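Metallo-beta-lactamase domain-containing protein (PDB 3H3E) binds zinc and is probably a metal-dependent enzyme of the metallo-beta-lactamase superfamily, although its substrate and reaction remain unknown. Local coordinates at residues A[79-93]-A[107-121]. The protein carries 2 engineered substitutions. Sequence-based numbering, arbitrary orientation.
Sequences LYLSGKRVWLRKEAL and WNEVLYYNTGKFVIE. Engineered in segment 107-121: Tyr112 (natural residue Lys), Tyr113 (natural residue Lys).
Strands 85-89 and 115-119 run parallel, and backbone hydrogen bonds join them: Val86 N to Thr115 O and Val86 O to Lys117 N, both nearly straight at 173°; Leu88 N donates to Lys117 O and Leu88 O accepts from Val119 N. Ahead of the paired strands in the chain, the side-chain amide of Asn114, just past the end of helix 107-113, grips the turn at residues 81-84. Its OD1 accepts Lys84 N at 2.9 Å, in the carbonyl plane on a lone pair, while ND2 donates to Leu81 O from above that carbonyl's plane and to Val110 O in the helix. A crossover holding strands 95-98 and 101-102 of another sheet, then helix 107-113, links strand 85-89 to edge strand 115-119 in the metallo-beta-lactamase fold; the bound zinc ion lies about 11 Å from the Ala92 side chain. CH-pi contacts occur on both sides of the sheet. On one, Lys117 CG sits 3.7 Å from the centroid of the Trp87 six-membered ring, while Trp87 NE1 is bonded to Asp64. On the side carrying Leu88 and Phe118, helix residue Trp107 takes Leu88 CD1 over its six-membered ring (3.7 Å from the centroid) and Leu93 CD2 over its five-membered ring (3.9 Å); Leu88 CG, between its backbone N and carbonyl carbon (chi1 65°), also meets Phe118 CE2. Lys90 NZ stands over the Phe118 face, 4.9 Å from its centroid, a cation-pi pair. Arg89 NH2 donates to the backbone O of Glu121 at 3.2 Å, from above that carbonyl's plane, whereas NH1 forms a salt bridge within segment 79-93, to Glu91 OE2.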
loop_
_atom_site.group_PDB
_atom_site.type_symbol
_atom_site.label_atom_id
_atom_site.label_comp_id
_atom_site.label_asym_id
_atom_site.label_seq_id
_atom_site.Cartn_x
_atom_site.Cartn_y
_atom_site.Cartn_z
ATOM N N LEU A 79 -5.559 -14.300 -7.137
ATOM C CA LEU A 79 -5.691 -15.622 -7.719
ATOM C C LEU A 79 -6.647 -16.477 -6.920
ATOM O O LEU A 79 -7.006 -17.564 -7.352
ATOM C CB LEU A 79 -4.328 -16.308 -7.774
ATOM C CG LEU A 79 -3.314 -15.554 -8.633
ATOM C CD1 LEU A 79 -1.995 -16.316 -8.701
ATOM C CD2 LEU A 79 -3.887 -15.333 -10.011
ATOM N N TYR A 80 -7.043 -15.990 -5.753
ATOM C CA TYR A 80 -7.917 -16.735 -4.859
ATOM C C TYR A 80 -9.292 -16.097 -4.752
ATOM O O TYR A 80 -10.123 -16.535 -3.964
ATOM C CB TYR A 80 -7.287 -16.844 -3.464
ATOM C CG TYR A 80 -6.006 -17.630 -3.461
ATOM C CD1 TYR A 80 -5.997 -18.985 -3.112
ATOM C CD2 TYR A 80 -4.802 -17.037 -3.836
ATOM C CE1 TYR A 80 -4.822 -19.725 -3.125
ATOM C CE2 TYR A 80 -3.617 -17.770 -3.852
ATOM C CZ TYR A 80 -3.639 -19.113 -3.500
ATOM O OH TYR A 80 -2.479 -19.835 -3.505
ATOM N N LEU A 81 -9.522 -15.050 -5.541
ATOM C CA LEU A 81 -10.811 -14.369 -5.555
ATOM C C LEU A 81 -11.455 -14.447 -6.933
ATOM O O LEU A 81 -10.760 -14.562 -7.943
ATOM C CB LEU A 81 -10.657 -12.910 -5.129
ATOM C CG LEU A 81 -10.063 -12.665 -3.739
ATOM C CD1 LEU A 81 -9.824 -11.185 -3.536
ATOM C CD2 LEU A 81 -10.954 -13.243 -2.626
ATOM N N SER A 82 -12.788 -14.412 -6.952
ATOM C CA SER A 82 -13.562 -14.310 -8.169
ATOM C C SER A 82 -14.638 -13.243 -7.963
ATOM O O SER A 82 -15.130 -13.027 -6.851
ATOM C CB SER A 82 -14.238 -15.643 -8.509
ATOM O OG SER A 82 -13.372 -16.754 -8.393
ATOM N N GLY A 83 -15.007 -12.578 -9.049
ATOM C CA GLY A 83 -16.131 -11.664 -9.041
ATOM C C GLY A 83 -15.897 -10.342 -8.347
ATOM O O GLY A 83 -16.824 -9.561 -8.174
ATOM N N LYS A 84 -14.666 -10.083 -7.931
ATOM C CA LYS A 84 -14.347 -8.799 -7.323
ATOM C C LYS A 84 -14.223 -7.746 -8.408
ATOM O O LYS A 84 -14.036 -8.065 -9.576
ATOM C CB LYS A 84 -13.046 -8.882 -6.519
ATOM C CG LYS A 84 -13.041 -9.976 -5.456
ATOM C CD LYS A 84 -13.980 -9.671 -4.301
ATOM C CE LYS A 84 -14.243 -10.907 -3.481
ATOM N NZ LYS A 84 -15.163 -10.669 -2.338
ATOM N N ARG A 85 -14.349 -6.490 -8.010
ATOM C CA ARG A 85 -14.065 -5.365 -8.874
ATOM C C ARG A 85 -12.684 -4.866 -8.491
ATOM O O ARG A 85 -12.480 -4.327 -7.405
ATOM C CB ARG A 85 -15.088 -4.284 -8.611
ATOM C CG ARG A 85 -15.039 -3.122 -9.542
ATOM C CD ARG A 85 -15.882 -2.063 -8.935
ATOM N NE ARG A 85 -16.442 -1.158 -9.919
ATOM C CZ ARG A 85 -17.235 -0.145 -9.604
ATOM N NH1 ARG A 85 -17.553 0.074 -8.328
ATOM N NH2 ARG A 85 -17.703 0.642 -10.562
ATOM N N VAL A 86 -11.721 -5.080 -9.375
ATOM C CA VAL A 86 -10.329 -4.808 -9.056
ATOM C C VAL A 86 -9.906 -3.480 -9.627
ATOM O O VAL A 86 -9.907 -3.295 -10.843
ATOM C CB VAL A 86 -9.399 -5.881 -9.617
ATOM C CG1 VAL A 86 -7.965 -5.517 -9.301
ATOM C CG2 VAL A 86 -9.768 -7.243 -9.061
ATOM N N TRP A 87 -9.556 -2.556 -8.737
ATOM C CA TRP A 87 -9.151 -1.216 -9.126
ATOM C C TRP A 87 -7.651 -1.168 -9.283
ATOM O O TRP A 87 -6.934 -1.183 -8.290
ATOM C CB TRP A 87 -9.541 -0.229 -8.042
ATOM C CG TRP A 87 -11.002 -0.113 -7.824
ATOM C CD1 TRP A 87 -11.822 -1.066 -7.336
ATOM C CD2 TRP A 87 -11.818 1.037 -8.070
ATOM N NE1 TRP A 87 -13.109 -0.598 -7.268
ATOM C CE2 TRP A 87 -13.130 0.700 -7.708
ATOM C CE3 TRP A 87 -11.566 2.316 -8.570
ATOM C CZ2 TRP A 87 -14.196 1.595 -7.825
ATOM C CZ3 TRP A 87 -12.630 3.209 -8.688
ATOM C CH2 TRP A 87 -13.925 2.839 -8.317
ATOM N N LEU A 88 -7.183 -1.111 -10.525
ATOM C CA LEU A 88 -5.764 -1.031 -10.801
ATOM C C LEU A 88 -5.454 0.007 -11.870
ATOM O O LEU A 88 -6.316 0.361 -12.673
ATOM C CB LEU A 88 -5.228 -2.394 -11.234
ATOM C CG LEU A 88 -5.738 -3.001 -12.541
ATOM C CD1 LEU A 88 -4.777 -4.056 -13.023
ATOM C CD2 LEU A 88 -7.129 -3.585 -12.374
ATOM N N ARG A 89 -4.219 0.502 -11.869
ATOM C CA ARG A 89 -3.742 1.374 -12.927
ATOM C C ARG A 89 -3.406 0.570 -14.191
ATOM O O ARG A 89 -2.849 -0.516 -14.108
ATOM C CB ARG A 89 -2.511 2.152 -12.473
ATOM C CG ARG A 89 -2.754 3.092 -11.321
ATOM C CD ARG A 89 -1.891 4.349 -11.410
ATOM N NE ARG A 89 -2.688 5.497 -11.829
ATOM C CZ ARG A 89 -2.422 6.240 -12.891
ATOM N NH1 ARG A 89 -1.363 5.985 -13.645
ATOM N NH2 ARG A 89 -3.209 7.251 -13.189
ATOM N N LYS A 90 -3.733 1.117 -15.360
ATOM C CA LYS A 90 -3.431 0.438 -16.613
ATOM C C LYS A 90 -2.018 -0.124 -16.615
ATOM O O LYS A 90 -1.786 -1.218 -17.108
ATOM C CB LYS A 90 -3.644 1.354 -17.825
ATOM C CG LYS A 90 -5.106 1.524 -18.236
ATOM C CD LYS A 90 -5.245 2.277 -19.564
ATOM C CE LYS A 90 -6.503 1.856 -20.350
ATOM N NZ LYS A 90 -6.518 0.410 -20.790
ATOM N N GLU A 91 -1.073 0.607 -16.042
ATOM C CA GLU A 91 0.328 0.201 -16.142
ATOM C C GLU A 91 0.734 -0.889 -15.139
ATOM O O GLU A 91 1.842 -1.413 -15.184
ATOM C CB GLU A 91 1.271 1.423 -16.109
ATOM C CG GLU A 91 0.860 2.526 -15.168
ATOM C CD GLU A 91 -0.105 3.526 -15.781
ATOM O OE1 GLU A 91 0.354 4.440 -16.484
ATOM O OE2 GLU A 91 -1.322 3.428 -15.517
ATOM N N ALA A 92 -0.179 -1.248 -14.247
ATOM C CA ALA A 92 0.029 -2.423 -13.413
ATOM C C ALA A 92 0.124 -3.697 -14.254
ATOM O O ALA A 92 0.596 -4.718 -13.789
ATOM C CB ALA A 92 -1.084 -2.547 -12.408
ATOM N N LEU A 93 -0.339 -3.641 -15.494
ATOM C CA LEU A 93 -0.347 -4.825 -16.351
ATOM C C LEU A 93 1.030 -5.179 -16.898
ATOM O O LEU A 93 1.284 -6.333 -17.211
ATOM C CB LEU A 93 -1.314 -4.638 -17.521
ATOM C CG LEU A 93 -2.775 -4.386 -17.160
ATOM C CD1 LEU A 93 -3.531 -4.070 -18.419
ATOM C CD2 LEU A 93 -3.391 -5.568 -16.448
ATOM N N TRP A 107 -2.189 -11.242 -14.601
ATOM C CA TRP A 107 -3.400 -10.478 -14.892
ATOM C C TRP A 107 -4.330 -11.206 -15.842
ATOM O O TRP A 107 -5.530 -10.948 -15.839
ATOM C CB TRP A 107 -3.065 -9.077 -15.439
ATOM C CG TRP A 107 -2.281 -8.285 -14.464
ATOM C CD1 TRP A 107 -0.953 -7.989 -14.526
ATOM C CD2 TRP A 107 -2.760 -7.739 -13.235
ATOM N NE1 TRP A 107 -0.578 -7.276 -13.416
ATOM C CE2 TRP A 107 -1.673 -7.105 -12.611
ATOM C CE3 TRP A 107 -4.008 -7.713 -12.607
ATOM C CZ2 TRP A 107 -1.799 -6.445 -11.390
ATOM C CZ3 TRP A 107 -4.130 -7.066 -11.402
ATOM C CH2 TRP A 107 -3.029 -6.440 -10.801
ATOM N N ASN A 108 -3.783 -12.104 -16.659
ATOM C CA ASN A 108 -4.614 -12.840 -17.605
ATOM C C ASN A 108 -5.615 -13.673 -16.848
ATOM O O ASN A 108 -6.777 -13.769 -17.228
ATOM C CB ASN A 108 -3.772 -13.745 -18.498
ATOM C CG ASN A 108 -2.901 -12.971 -19.445
ATOM O OD1 ASN A 108 -3.353 -12.023 -20.097
ATOM N ND2 ASN A 108 -1.632 -13.363 -19.531
ATOM N N GLU A 109 -5.144 -14.273 -15.766
ATOM C CA GLU A 109 -5.977 -15.112 -14.938
ATOM C C GLU A 109 -6.863 -14.267 -14.043
ATOM O O GLU A 109 -8.047 -14.534 -13.879
ATOM C CB GLU A 109 -5.099 -16.025 -14.094
ATOM C CG GLU A 109 -5.866 -17.091 -13.361
ATOM C CD GLU A 109 -5.154 -18.426 -13.378
ATOM O OE1 GLU A 109 -4.470 -18.711 -14.387
ATOM O OE2 GLU A 109 -5.284 -19.187 -12.388
ATOM N N VAL A 110 -6.275 -13.238 -13.464
ATOM C CA VAL A 110 -6.982 -12.381 -12.525
ATOM C C VAL A 110 -8.182 -11.714 -13.172
ATOM O O VAL A 110 -9.237 -11.604 -12.573
ATOM C CB VAL A 110 -6.030 -11.304 -11.941
ATOM C CG1 VAL A 110 -6.810 -10.234 -11.190
ATOM C CG2 VAL A 110 -4.985 -11.957 -11.047
ATOM N N LEU A 111 -8.013 -11.273 -14.406
ATOM C CA LEU A 111 -9.056 -10.541 -15.112
ATOM C C LEU A 111 -10.057 -11.475 -15.814
ATOM O O LEU A 111 -11.102 -11.038 -16.310
ATOM C CB LEU A 111 -8.418 -9.542 -16.084
ATOM C CG LEU A 111 -7.553 -8.446 -15.432
ATOM C CD1 LEU A 111 -7.054 -7.461 -16.467
ATOM C CD2 LEU A 111 -8.286 -7.699 -14.305
ATOM N N TYR A 112 -9.727 -12.762 -15.835
ATOM C CA TYR A 112 -10.640 -13.805 -16.254
ATOM C C TYR A 112 -11.734 -13.985 -15.215
ATOM O O TYR A 112 -12.916 -13.937 -15.538
ATOM C CB TYR A 112 -9.884 -15.124 -16.420
ATOM C CG TYR A 112 -10.749 -16.264 -16.934
ATOM C CD1 TYR A 112 -11.083 -16.348 -18.279
ATOM C CD2 TYR A 112 -11.231 -17.254 -16.080
ATOM C CE1 TYR A 112 -11.867 -17.366 -18.760
ATOM C CE2 TYR A 112 -12.012 -18.283 -16.557
ATOM C CZ TYR A 112 -12.328 -18.333 -17.907
ATOM O OH TYR A 112 -13.108 -19.341 -18.427
ATOM N N TYR A 113 -11.318 -14.179 -13.966
ATOM C CA TYR A 113 -12.213 -14.477 -12.848
ATOM C C TYR A 113 -12.803 -13.246 -12.185
ATOM O O TYR A 113 -13.816 -13.319 -11.476
ATOM C CB TYR A 113 -11.459 -15.273 -11.793
ATOM C CG TYR A 113 -11.040 -16.624 -12.271
ATOM C CD1 TYR A 113 -11.975 -17.628 -12.463
ATOM C CD2 TYR A 113 -9.710 -16.897 -12.551
ATOM C CE1 TYR A 113 -11.601 -18.870 -12.913
ATOM C CE2 TYR A 113 -9.323 -18.147 -12.997
ATOM C CZ TYR A 113 -10.278 -19.133 -13.179
ATOM O OH TYR A 113 -9.904 -20.380 -13.627
ATOM N N ASN A 114 -12.142 -12.118 -12.402
ATOM C CA ASN A 114 -12.549 -10.851 -11.824
ATOM C C ASN A 114 -12.770 -9.802 -12.897
ATOM O O ASN A 114 -12.651 -10.073 -14.086
ATOM C CB ASN A 114 -11.501 -10.354 -10.829
ATOM C CG ASN A 114 -11.336 -11.277 -9.653
ATOM O OD1 ASN A 114 -12.213 -11.380 -8.805
ATOM N ND2 ASN A 114 -10.203 -11.948 -9.589
ATOM N N THR A 115 -13.077 -8.594 -12.450
ATOM C CA THR A 115 -13.474 -7.503 -13.321
ATOM C C THR A 115 -12.561 -6.334 -13.028
ATOM O O THR A 115 -12.467 -5.884 -11.894
ATOM C CB THR A 115 -14.926 -7.082 -13.026
ATOM O OG1 THR A 115 -15.772 -8.239 -13.055
ATOM C CG2 THR A 115 -15.416 -6.059 -14.025
ATOM N N GLY A 116 -11.877 -5.852 -14.054
ATOM C CA GLY A 116 -10.932 -4.759 -13.908
ATOM C C GLY A 116 -11.602 -3.403 -13.973
ATOM O O GLY A 116 -12.458 -3.157 -14.824
ATOM N N LYS A 117 -11.238 -2.532 -13.041
ATOM C CA LYS A 117 -11.624 -1.136 -13.116
ATOM C C LYS A 117 -10.333 -0.358 -13.222
ATOM O O LYS A 117 -9.556 -0.289 -12.270
ATOM C CB LYS A 117 -12.405 -0.723 -11.875
ATOM C CG LYS A 117 -12.557 0.778 -11.709
ATOM C CD LYS A 117 -13.773 1.300 -12.438
ATOM C CE LYS A 117 -14.228 2.640 -11.892
ATOM N NZ LYS A 117 -15.675 2.857 -12.211
ATOM N N PHE A 118 -10.085 0.194 -14.397
ATOM C CA PHE A 118 -8.809 0.847 -14.670
ATOM C C PHE A 118 -8.780 2.304 -14.254
ATOM O O PHE A 118 -9.655 3.096 -14.620
ATOM C CB PHE A 118 -8.411 0.658 -16.131
ATOM C CG PHE A 118 -8.011 -0.745 -16.440
ATOM C CD1 PHE A 118 -8.895 -1.612 -17.050
ATOM C CD2 PHE A 118 -6.762 -1.221 -16.052
ATOM C CE1 PHE A 118 -8.529 -2.928 -17.304
ATOM C CE2 PHE A 118 -6.386 -2.519 -16.302
ATOM C CZ PHE A 118 -7.269 -3.379 -16.930
ATOM N N VAL A 119 -7.770 2.637 -13.455
ATOM C CA VAL A 119 -7.659 3.954 -12.859
ATOM C C VAL A 119 -6.692 4.784 -13.694
ATOM O O VAL A 119 -5.537 4.404 -13.867
ATOM C CB VAL A 119 -7.217 3.820 -11.392
ATOM C CG1 VAL A 119 -6.925 5.161 -10.773
ATOM C CG2 VAL A 119 -8.299 3.113 -10.608
ATOM N N ILE A 120 -7.184 5.893 -14.249
ATOM C CA ILE A 120 -6.392 6.745 -15.141
ATOM C C ILE A 120 -6.077 8.117 -14.558
ATOM O O ILE A 120 -4.992 8.647 -14.759
ATOM C CB ILE A 120 -7.138 7.037 -16.423
ATOM C CG1 ILE A 120 -8.170 5.953 -16.711
ATOM C CG2 ILE A 120 -6.161 7.221 -17.572
ATOM C CD1 ILE A 120 -9.219 6.421 -17.695
ATOM N N GLU A 121 -7.041 8.696 -13.852
ATOM C CA GLU A 121 -6.899 10.023 -13.262
ATOM C C GLU A 121 -5.809 10.122 -12.184
ATOM O O GLU A 121 -5.364 9.110 -11.647
ATOM C CB GLU A 121 -8.236 10.458 -12.661
ATOM C CG GLU A 121 -9.457 10.100 -13.488
ATOM C CD GLU A 121 -9.406 10.695 -14.870
ATOM O OE1 GLU A 121 -8.444 11.442 -15.150
ATOM O OE2 GLU A 121 -10.321 10.416 -15.678
HETATM O O HOH W 1 -3.830 3.869 -15.760
#